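Local coordinates for protein tryptophan synthase alpha chain (Chlamydia trachomatis, PDB 6V82) that probably catalyses the aldol cleavage of indoleglycerol phosphate to indole and glyceraldehyde 3-phosphate in the last step of tryptophan biosynthesis, at residues Y17-D22 / D64-E69; L45-S50 / L94-N99; D41-G46 / Q88-I93. One frame throughout, in Å; residues are numbered along the deposited sequence.

Interaction 1: residues Y17-D22 / D64-E69; sequences YLTAGD and DRALAE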
loop_
_atom_site.group_PDB
_atom_site.type_symbol
_atom_site.label_atom_id
_atom_site.label_comp_id
_atom_site.label_asym_id
_atom_site.label_seq_id
_atom_site.Cartn_x
_atom_site.Cartn_y
_atom_site.Cartn_z
ATOM N N TYR A 17 18.692 0.567 -46.985
ATOM C CA TYR A 17 17.406 0.734 -46.323
ATOM C C TYR A 17 17.018 2.202 -46.237
ATOM O O TYR A 17 17.848 3.055 -45.910
ATOM C CB TYR A 17 17.429 0.159 -44.905
ATOM C CG TYR A 17 16.126 0.416 -44.189
ATOM C CD1 TYR A 17 15.029 -0.409 -44.396
ATOM C CD2 TYR A 17 15.977 1.504 -43.330
ATOM C CE1 TYR A 17 13.830 -0.166 -43.757
ATOM C CE2 TYR A 17 14.789 1.750 -42.690
ATOM C CZ TYR A 17 13.714 0.919 -42.906
ATOM O OH TYR A 17 12.510 1.168 -42.272
ATOM N N LEU A 18 15.743 2.478 -46.500
ATOM C CA LEU A 18 15.122 3.763 -46.206
ATOM C C LEU A 18 13.725 3.533 -45.649
ATOM O O LEU A 18 13.014 2.618 -46.079
ATOM C CB LEU A 18 14.991 4.661 -47.439
ATOM C CG LEU A 18 16.230 5.299 -48.028
ATOM C CD1 LEU A 18 15.832 6.080 -49.283
ATOM C CD2 LEU A 18 16.885 6.198 -47.003
ATOM N N THR A 19 13.314 4.395 -44.724
ATOM C CA THR A 19 11.943 4.380 -44.224
ATOM C C THR A 19 11.060 5.210 -45.152
ATOM O O THR A 19 11.220 6.432 -45.245
ATOM C CB THR A 19 11.870 4.922 -42.805
ATOM O OG1 THR A 19 12.680 4.119 -41.933
ATOM C CG2 THR A 19 10.424 4.911 -42.330
ATOM N N ALA A 20 10.122 4.549 -45.829
ATOM C CA ALA A 20 9.144 5.263 -46.636
ATOM C C ALA A 20 8.425 6.318 -45.803
ATOM O O ALA A 20 7.886 6.019 -44.734
ATOM C CB ALA A 20 8.129 4.280 -47.227
ATOM N N GLY A 21 8.418 7.556 -46.293
ATOM C CA GLY A 21 7.665 8.616 -45.665
ATOM C C GLY A 21 8.399 9.378 -44.581
ATOM O O GLY A 21 7.873 10.389 -44.093
ATOM N N ASP A 22 9.580 8.925 -44.174
ATOM C CA ASP A 22 10.397 9.694 -43.243
ATOM C C ASP A 22 10.863 10.957 -43.959
ATOM O O ASP A 22 11.590 10.883 -44.954
ATOM C CB ASP A 22 11.568 8.842 -42.758
ATOM C CG ASP A 22 12.399 9.533 -41.693
ATOM O OD1 ASP A 22 11.953 10.586 -41.189
ATOM O OD2 ASP A 22 13.501 9.025 -41.375
ATOM N N ASP A 64 8.524 6.324 -36.320
ATOM C CA ASP A 64 7.714 7.343 -35.655
ATOM C C ASP A 64 7.616 8.606 -36.507
ATOM O O ASP A 64 6.526 9.167 -36.672
ATOM C CB ASP A 64 8.276 7.688 -34.266
ATOM C CG ASP A 64 8.194 6.518 -33.268
ATOM O OD1 ASP A 64 7.639 5.450 -33.628
ATOM O OD2 ASP A 64 8.697 6.670 -32.117
ATOM N N ARG A 65 8.750 9.062 -37.068
ATOM C CA ARG A 65 8.740 10.284 -37.873
ATOM C C ARG A 65 7.874 10.120 -39.119
ATOM O O ARG A 65 7.091 11.010 -39.463
ATOM C CB ARG A 65 10.164 10.687 -38.272
ATOM C CG ARG A 65 11.016 11.265 -37.151
ATOM C CD ARG A 65 12.296 11.898 -37.683
ATOM N NE ARG A 65 13.069 10.963 -38.499
ATOM C CZ ARG A 65 14.085 10.234 -38.042
ATOM N NH1 ARG A 65 14.467 10.332 -36.766
ATOM N NH2 ARG A 65 14.720 9.403 -38.861
ATOM N N ALA A 66 8.000 8.983 -39.802
ATOM C CA ALA A 66 7.270 8.778 -41.044
ATOM C C ALA A 66 5.762 8.782 -40.803
ATOM O O ALA A 66 5.003 9.365 -41.588
ATOM C CB ALA A 66 7.733 7.472 -41.689
ATOM N N LEU A 67 5.310 8.164 -39.706
ATOM C CA LEU A 67 3.880 8.109 -39.413
ATOM C C LEU A 67 3.342 9.442 -38.899
ATOM O O LEU A 67 2.178 9.774 -39.145
ATOM C CB LEU A 67 3.595 6.988 -38.410
ATOM C CG LEU A 67 3.713 5.590 -39.042
ATOM C CD1 LEU A 67 3.575 4.494 -37.991
ATOM C CD2 LEU A 67 2.664 5.404 -40.138
ATOM N N ALA A 68 4.158 10.219 -38.189
ATOM C CA ALA A 68 3.737 11.562 -37.824
ATOM C C ALA A 68 3.689 12.491 -39.029
ATOM O O ALA A 68 3.011 13.519 -38.974
ATOM C CB ALA A 68 4.660 12.134 -36.747
ATOM N N GLU A 69 4.391 12.158 -40.109
ATOM C CA GLU A 69 4.269 12.871 -41.369
ATOM C C GLU A 69 3.275 12.199 -42.308
ATOM O O GLU A 69 3.314 12.434 -43.524
ATOM C CB GLU A 69 5.638 13.006 -42.029
ATOM C CG GLU A 69 6.661 13.612 -41.093
ATOM C CD GLU A 69 8.007 13.809 -41.744
ATOM O OE1 GLU A 69 8.051 14.495 -42.790
ATOM O OE2 GLU A 69 9.013 13.280 -41.215
HETATM O O HOH W 1 5.158 10.852 -44.938
#
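D22 and R65 are joined by a two-pronged salt bridge. R65 offers the side of its guanidinium: R65 NE donates to D22 OD1 at 2.9 Å, and R65 NH2 donates to D22 OD2 at 2.8 Å. Both oxygens sit close to the guanidinium plane and are approached on their syn sides, but the carboxylate is turned 31° against that plane, so the donors come in tilted from it. The CB of D22 starts away from the helix; with CG anti to the backbone N (chi1 -175°) the carboxylate swings back to meet the arginine, whose own chain bends at chi3. S62 OG bonds both D22 OD2 and T19 OG1, so the same serine ties acid and strand end together.

The close packing is around A66. Its methyl presses into the type II turn T19-D22: A66 CB is 3.4 Å from A20 O and 3.4 Å from D22 N, with T19 CG2 lying 3.8 Å from A66 CB. The helix backbone comes right up to the turn as well, A66 CA directing its hydrogen at G21 O. D22 N closes the turn onto T19 O, and G21 takes the positive phi (88°) expected at its third position.

Toward solvent the fit slackens. E69, exposed just beyond the helix, keeps its OE2 4.0 Å from D22 OD1; the like charges are probably eased by R65, which grips D22, and by G23 N, which bonds E69 OE2. Here a water bridges the two backbones, donating to both G21 O and E69 O. Strand 13-19 ends in this turn, and helix 57-68 covers it: a loop following a strand of the TIM barrel, at the C-terminal ends of the strands, where TIM-barrel enzymes carry their active sites.

Interaction 2: residues L45-S50 / L94-N99; sequences LGFPFS and LYSYYN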
loop_
_atom_site.group_PDB
_atom_site.type_symbol
_atom_site.label_atom_id
_atom_site.label_comp_id
_atom_site.label_asym_id
_atom_site.label_seq_id
_atom_site.Cartn_x
_atom_site.Cartn_y
_atom_site.Cartn_z
ATOM N N LEU A 45 12.764 -0.702 -48.844
ATOM C CA LEU A 45 11.879 0.393 -48.488
ATOM C C LEU A 45 11.016 -0.031 -47.299
ATOM O O LEU A 45 10.230 -0.985 -47.395
ATOM C CB LEU A 45 11.040 0.784 -49.704
ATOM C CG LEU A 45 10.295 2.105 -49.637
ATOM C CD1 LEU A 45 11.265 3.272 -49.452
ATOM C CD2 LEU A 45 9.480 2.268 -50.909
ATOM N N GLY A 46 11.182 0.656 -46.168
ATOM C CA GLY A 46 10.456 0.287 -44.970
ATOM C C GLY A 46 9.055 0.865 -44.924
ATOM O O GLY A 46 8.880 2.087 -45.032
ATOM N N PHE A 47 8.056 -0.007 -44.819
ATOM C CA PHE A 47 6.705 0.385 -44.432
ATOM C C PHE A 47 6.741 0.665 -42.930
ATOM O O PHE A 47 6.921 -0.274 -42.135
ATOM C CB PHE A 47 5.700 -0.724 -44.793
ATOM C CG PHE A 47 4.251 -0.267 -44.877
ATOM C CD1 PHE A 47 3.370 -0.889 -45.761
ATOM C CD2 PHE A 47 3.762 0.749 -44.065
ATOM C CE1 PHE A 47 2.020 -0.501 -45.849
ATOM C CE2 PHE A 47 2.415 1.150 -44.148
ATOM C CZ PHE A 47 1.545 0.520 -45.045
ATOM N N PRO A 48 6.649 1.920 -42.501
ATOM C CA PRO A 48 6.790 2.210 -41.074
ATOM C C PRO A 48 5.612 1.658 -40.290
ATOM O O PRO A 48 4.456 1.766 -40.708
ATOM C CB PRO A 48 6.834 3.740 -41.026
ATOM C CG PRO A 48 6.142 4.152 -42.271
ATOM C CD PRO A 48 6.498 3.143 -43.302
ATOM N N PHE A 49 5.921 1.055 -39.146
ATOM C CA PHE A 49 4.915 0.451 -38.292
ATOM C C PHE A 49 4.960 1.135 -36.935
ATOM O O PHE A 49 6.019 1.573 -36.480
ATOM C CB PHE A 49 5.151 -1.062 -38.146
ATOM C CG PHE A 49 4.099 -1.769 -37.347
ATOM C CD1 PHE A 49 2.755 -1.575 -37.618
ATOM C CD2 PHE A 49 4.454 -2.640 -36.327
ATOM C CE1 PHE A 49 1.788 -2.233 -36.874
ATOM C CE2 PHE A 49 3.494 -3.304 -35.586
ATOM C CZ PHE A 49 2.164 -3.098 -35.852
ATOM N N SER A 50 3.797 1.241 -36.296
ATOM C CA SER A 50 3.739 1.938 -35.024
ATOM C C SER A 50 4.478 1.193 -33.915
ATOM O O SER A 50 4.798 1.801 -32.885
ATOM C CB SER A 50 2.285 2.154 -34.615
ATOM O OG SER A 50 1.669 0.915 -34.302
ATOM N N LEU A 94 9.939 -4.292 -50.419
ATOM C CA LEU A 94 9.138 -3.712 -49.350
ATOM C C LEU A 94 9.428 -4.476 -48.065
ATOM O O LEU A 94 9.191 -5.690 -47.983
ATOM C CB LEU A 94 7.650 -3.754 -49.664
ATOM C CG LEU A 94 6.878 -2.933 -48.630
ATOM C CD1 LEU A 94 7.240 -1.479 -48.780
ATOM C CD2 LEU A 94 5.367 -3.128 -48.772
ATOM N N TYR A 95 9.968 -3.773 -47.077
ATOM C CA TYR A 95 10.191 -4.320 -45.752
ATOM C C TYR A 95 9.075 -3.840 -44.839
ATOM O O TYR A 95 8.809 -2.632 -44.774
ATOM C CB TYR A 95 11.552 -3.880 -45.219
ATOM C CG TYR A 95 11.761 -4.180 -43.768
ATOM C CD1 TYR A 95 12.188 -5.439 -43.355
ATOM C CD2 TYR A 95 11.550 -3.197 -42.804
ATOM C CE1 TYR A 95 12.394 -5.719 -42.013
ATOM C CE2 TYR A 95 11.762 -3.460 -41.457
ATOM C CZ TYR A 95 12.179 -4.722 -41.067
ATOM O OH TYR A 95 12.365 -4.986 -39.732
ATOM N N SER A 96 8.425 -4.777 -44.139
ATOM C CA SER A 96 7.228 -4.410 -43.396
ATOM C C SER A 96 6.957 -5.375 -42.258
ATOM O O SER A 96 7.377 -6.539 -42.270
ATOM C CB SER A 96 6.006 -4.360 -44.319
ATOM O OG SER A 96 4.824 -4.172 -43.587
ATOM N N TYR A 97 6.213 -4.873 -41.283
ATOM C CA TYR A 97 5.559 -5.735 -40.317
ATOM C C TYR A 97 4.282 -6.309 -40.927
ATOM O O TYR A 97 3.779 -5.827 -41.943
ATOM C CB TYR A 97 5.285 -4.964 -39.021
ATOM C CG TYR A 97 6.564 -4.810 -38.253
ATOM C CD1 TYR A 97 7.531 -3.894 -38.657
ATOM C CD2 TYR A 97 6.849 -5.628 -37.178
ATOM C CE1 TYR A 97 8.721 -3.773 -37.980
ATOM C CE2 TYR A 97 8.048 -5.518 -36.493
ATOM C CZ TYR A 97 8.974 -4.587 -36.902
ATOM O OH TYR A 97 10.160 -4.460 -36.230
ATOM N N TYR A 98 3.774 -7.375 -40.310
ATOM C CA TYR A 98 2.701 -8.121 -40.946
ATOM C C TYR A 98 1.415 -7.314 -40.987
ATOM O O TYR A 98 0.720 -7.301 -42.011
ATOM C CB TYR A 98 2.474 -9.441 -40.219
ATOM C CG TYR A 98 1.495 -10.337 -40.936
ATOM C CD1 TYR A 98 1.281 -10.226 -42.315
ATOM C CD2 TYR A 98 0.761 -11.283 -40.236
ATOM C CE1 TYR A 98 0.353 -11.054 -42.978
ATOM C CE2 TYR A 98 -0.145 -12.103 -40.878
ATOM C CZ TYR A 98 -0.349 -11.992 -42.243
ATOM O OH TYR A 98 -1.255 -12.836 -42.837
ATOM N N ASN A 99 1.083 -6.628 -39.892
ATOM C CA ASN A 99 -0.264 -6.076 -39.753
ATOM C C ASN A 99 -0.628 -5.045 -40.820
ATOM O O ASN A 99 -1.750 -5.120 -41.352
ATOM C CB ASN A 99 -0.453 -5.497 -38.351
ATOM C CG ASN A 99 -1.910 -5.299 -38.021
ATOM O OD1 ASN A 99 -2.681 -6.263 -38.002
ATOM N ND2 ASN A 99 -2.312 -4.051 -37.778
HETATM O O HOH W 2 5.038 -2.391 -41.578
#
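The rings of F49 and Y97 lie nearly parallel, planes 23° apart, but slid until they barely overlap, F49 CD2 coming within 3.6 Å of Y97 CG. One face of the F49 ring carries S50 OG, offset toward the rim. At the edge of the F47 ring sits the methyl L94 CD2, 4.3 Å from F47 CD1, while the Y95 ring turns an edge to G46 CA. The backbones carrying these rings run out of two adjacent parallel strands of the TIM barrel, 42-46 and 92-96. Y95 N donates to L45 O at 2.8 Å from above the carbonyl plane, and F47 N donates to Y95 O at 2.7 Å, almost straight onto the carbonyl. L45 and L94 share one face of the sheet; Y95 emerges on the other. Its OH and that of Y97 both bond OD2 of D55, a predicted active-site proton acceptor. Past F47 the backbones separate and a water spans them, donating to F47 O and accepting from Y97 N. The chain of another protein bonds S50 OG and the N99 amide, so these loops line a subunit interface. S96 OG, anti to its backbone N (chi1 173°), donates to Y97 O at 2.6 Å.

Interaction 3: residues D41-G46 / Q88-I93; sequences DILELG and QEVPLI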
loop_
_atom_site.group_PDB
_atom_site.type_symbol
_atom_site.label_atom_id
_atom_site.label_comp_id
_atom_site.label_asym_id
_atom_site.label_seq_id
_atom_site.Cartn_x
_atom_site.Cartn_y
_atom_site.Cartn_z
ATOM N N ASP A 41 22.392 -1.087 -55.103
ATOM C CA ASP A 41 21.853 -1.971 -56.136
ATOM C C ASP A 41 20.417 -2.395 -55.873
ATOM O O ASP A 41 19.686 -2.730 -56.815
ATOM C CB ASP A 41 22.716 -3.228 -56.272
ATOM C CG ASP A 41 24.177 -2.913 -56.559
ATOM O OD1 ASP A 41 25.026 -3.177 -55.677
ATOM O OD2 ASP A 41 24.477 -2.408 -57.668
ATOM N N ILE A 42 20.001 -2.401 -54.618
ATOM C CA ILE A 42 18.672 -2.838 -54.233
ATOM C C ILE A 42 18.193 -1.906 -53.137
ATOM O O ILE A 42 18.890 -1.721 -52.136
ATOM C CB ILE A 42 18.680 -4.293 -53.728
ATOM C CG1 ILE A 42 19.081 -5.250 -54.847
ATOM C CG2 ILE A 42 17.327 -4.648 -53.129
ATOM C CD1 ILE A 42 19.293 -6.673 -54.389
ATOM N N LEU A 43 17.023 -1.318 -53.318
ATOM C CA LEU A 43 16.423 -0.500 -52.275
ATOM C C LEU A 43 15.543 -1.364 -51.384
ATOM O O LEU A 43 14.712 -2.129 -51.879
ATOM C CB LEU A 43 15.601 0.639 -52.871
ATOM C CG LEU A 43 16.481 1.760 -53.387
ATOM C CD1 LEU A 43 15.638 2.901 -53.899
ATOM C CD2 LEU A 43 17.438 2.216 -52.289
ATOM N N GLU A 44 15.739 -1.255 -50.072
ATOM C CA GLU A 44 14.846 -1.877 -49.104
ATOM C C GLU A 44 14.039 -0.757 -48.485
ATOM O O GLU A 44 14.571 0.042 -47.707
ATOM C CB GLU A 44 15.587 -2.677 -48.042
ATOM C CG GLU A 44 14.626 -3.425 -47.113
ATOM C CD GLU A 44 15.239 -4.692 -46.518
ATOM O OE1 GLU A 44 15.424 -4.746 -45.276
ATOM O OE2 GLU A 44 15.538 -5.630 -47.299
ATOM N N LEU A 45 12.764 -0.702 -48.844
ATOM C CA LEU A 45 11.879 0.393 -48.488
ATOM C C LEU A 45 11.016 -0.031 -47.299
ATOM O O LEU A 45 10.230 -0.985 -47.395
ATOM C CB LEU A 45 11.040 0.784 -49.704
ATOM C CG LEU A 45 10.295 2.105 -49.637
ATOM C CD1 LEU A 45 11.265 3.272 -49.452
ATOM C CD2 LEU A 45 9.480 2.268 -50.909
ATOM N N GLY A 46 11.182 0.656 -46.168
ATOM C CA GLY A 46 10.456 0.287 -44.970
ATOM C C GLY A 46 9.055 0.865 -44.924
ATOM O O GLY A 46 8.880 2.087 -45.032
ATOM N N GLN A 88 13.740 2.221 -63.400
ATOM C CA GLN A 88 12.893 1.040 -63.502
ATOM C C GLN A 88 13.696 -0.263 -63.577
ATOM O O GLN A 88 13.155 -1.302 -63.964
ATOM C CB GLN A 88 11.960 1.191 -64.706
ATOM C CG GLN A 88 10.831 2.195 -64.440
ATOM C CD GLN A 88 10.127 2.677 -65.706
ATOM O OE1 GLN A 88 9.742 1.877 -66.561
ATOM N NE2 GLN A 88 9.952 3.997 -65.826
ATOM N N GLU A 89 14.970 -0.231 -63.189
ATOM C CA GLU A 89 15.850 -1.399 -63.155
ATOM C C GLU A 89 16.148 -1.879 -61.742
ATOM O O GLU A 89 16.124 -3.081 -61.485
ATOM C CB GLU A 89 17.173 -1.067 -63.856
ATOM C CG GLU A 89 17.735 -2.137 -64.782
ATOM C CD GLU A 89 18.873 -1.592 -65.675
ATOM O OE1 GLU A 89 18.748 -1.633 -66.931
ATOM O OE2 GLU A 89 19.885 -1.104 -65.109
ATOM N N VAL A 90 16.436 -0.957 -60.827
ATOM C CA VAL A 90 16.789 -1.241 -59.439
ATOM C C VAL A 90 15.666 -1.991 -58.733
ATOM O O VAL A 90 14.537 -1.490 -58.654
ATOM C CB VAL A 90 17.116 0.057 -58.689
ATOM C CG1 VAL A 90 17.284 -0.222 -57.224
ATOM C CG2 VAL A 90 18.389 0.678 -59.258
ATOM N N PRO A 91 15.933 -3.186 -58.211
ATOM C CA PRO A 91 14.911 -3.912 -57.443
ATOM C C PRO A 91 14.492 -3.153 -56.191
ATOM O O PRO A 91 15.314 -2.507 -55.538
ATOM C CB PRO A 91 15.613 -5.224 -57.083
ATOM C CG PRO A 91 16.657 -5.387 -58.136
ATOM C CD PRO A 91 17.124 -4.006 -58.479
ATOM N N LEU A 92 13.198 -3.239 -55.858
ATOM C CA LEU A 92 12.637 -2.643 -54.643
ATOM C C LEU A 92 12.067 -3.739 -53.755
ATOM O O LEU A 92 11.172 -4.481 -54.179
ATOM C CB LEU A 92 11.540 -1.629 -54.968
ATOM C CG LEU A 92 11.967 -0.433 -55.815
ATOM C CD1 LEU A 92 10.773 0.434 -56.169
ATOM C CD2 LEU A 92 13.001 0.368 -55.068
ATOM N N ILE A 93 12.590 -3.838 -52.534
ATOM C CA ILE A 93 12.079 -4.730 -51.497
ATOM C C ILE A 93 11.200 -3.904 -50.569
ATOM O O ILE A 93 11.663 -2.915 -49.983
ATOM C CB ILE A 93 13.216 -5.384 -50.693
ATOM C CG1 ILE A 93 14.252 -6.049 -51.596
ATOM C CG2 ILE A 93 12.649 -6.385 -49.716
ATOM C CD1 ILE A 93 13.635 -6.945 -52.639
#
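V90 meets D41 just before strands 42-46 and 92-96 pair as parallel neighbours in the TIM barrel. V90 CG1, anti to its backbone N (chi1 172°), lies 3.5 Å from D41 O, and the same methyl borders L43. P91 CD is 3.3 Å from D41 O, and P91 CB and CG rest on I42 CG1, the two side chains crossing at about a right angle. P91 O then accepts the first ladder bond, from L43 N at 3.0 Å. L92 stands beside L43 on one sheet face, the two side chains pointing the same way, with L92 CD2 3.4 Å from L43 CB; helix 25-37 packs on L43 and helix 73-84 on L92. I93 uses both its backbone groups on strand 42-46: I93 N donates to L43 O at 2.8 Å, and I93 O accepts from L45 N at 2.7 Å. Its side chain goes to the other face and crosses that of I42 obliquely, I93 CG1 against I42 CG2. There too stands E44, a predicted proton acceptor, its OE1 in a salt bridge with R205 and its OE2 bonded to Y173 OH; the I93 methyl CG2 lies 3.8 Å from E44 OE2.

From the N terminus, strand 13-19 comes first, and interaction 1 closes a loop from its end to the end of helix 57-68, enclosing strand 42-46. That enclosed strand opens the other two loops. Interaction 3 and then interaction 2 pair it with strand 92-96, successive steps of one ladder that share L45 and G46, interaction 2 continuing past the strand ends to the start of helix 98-102. Because 88-93 and 94-99 lie beyond 64-69, both loops cross that of interaction 1 without nesting. G46 is also where the contacts meet: L18 O and G46 N are 2.7 Å apart, a probable hydrogen bond. Together they tie the first three barrel strands to one another and to helix 57-68.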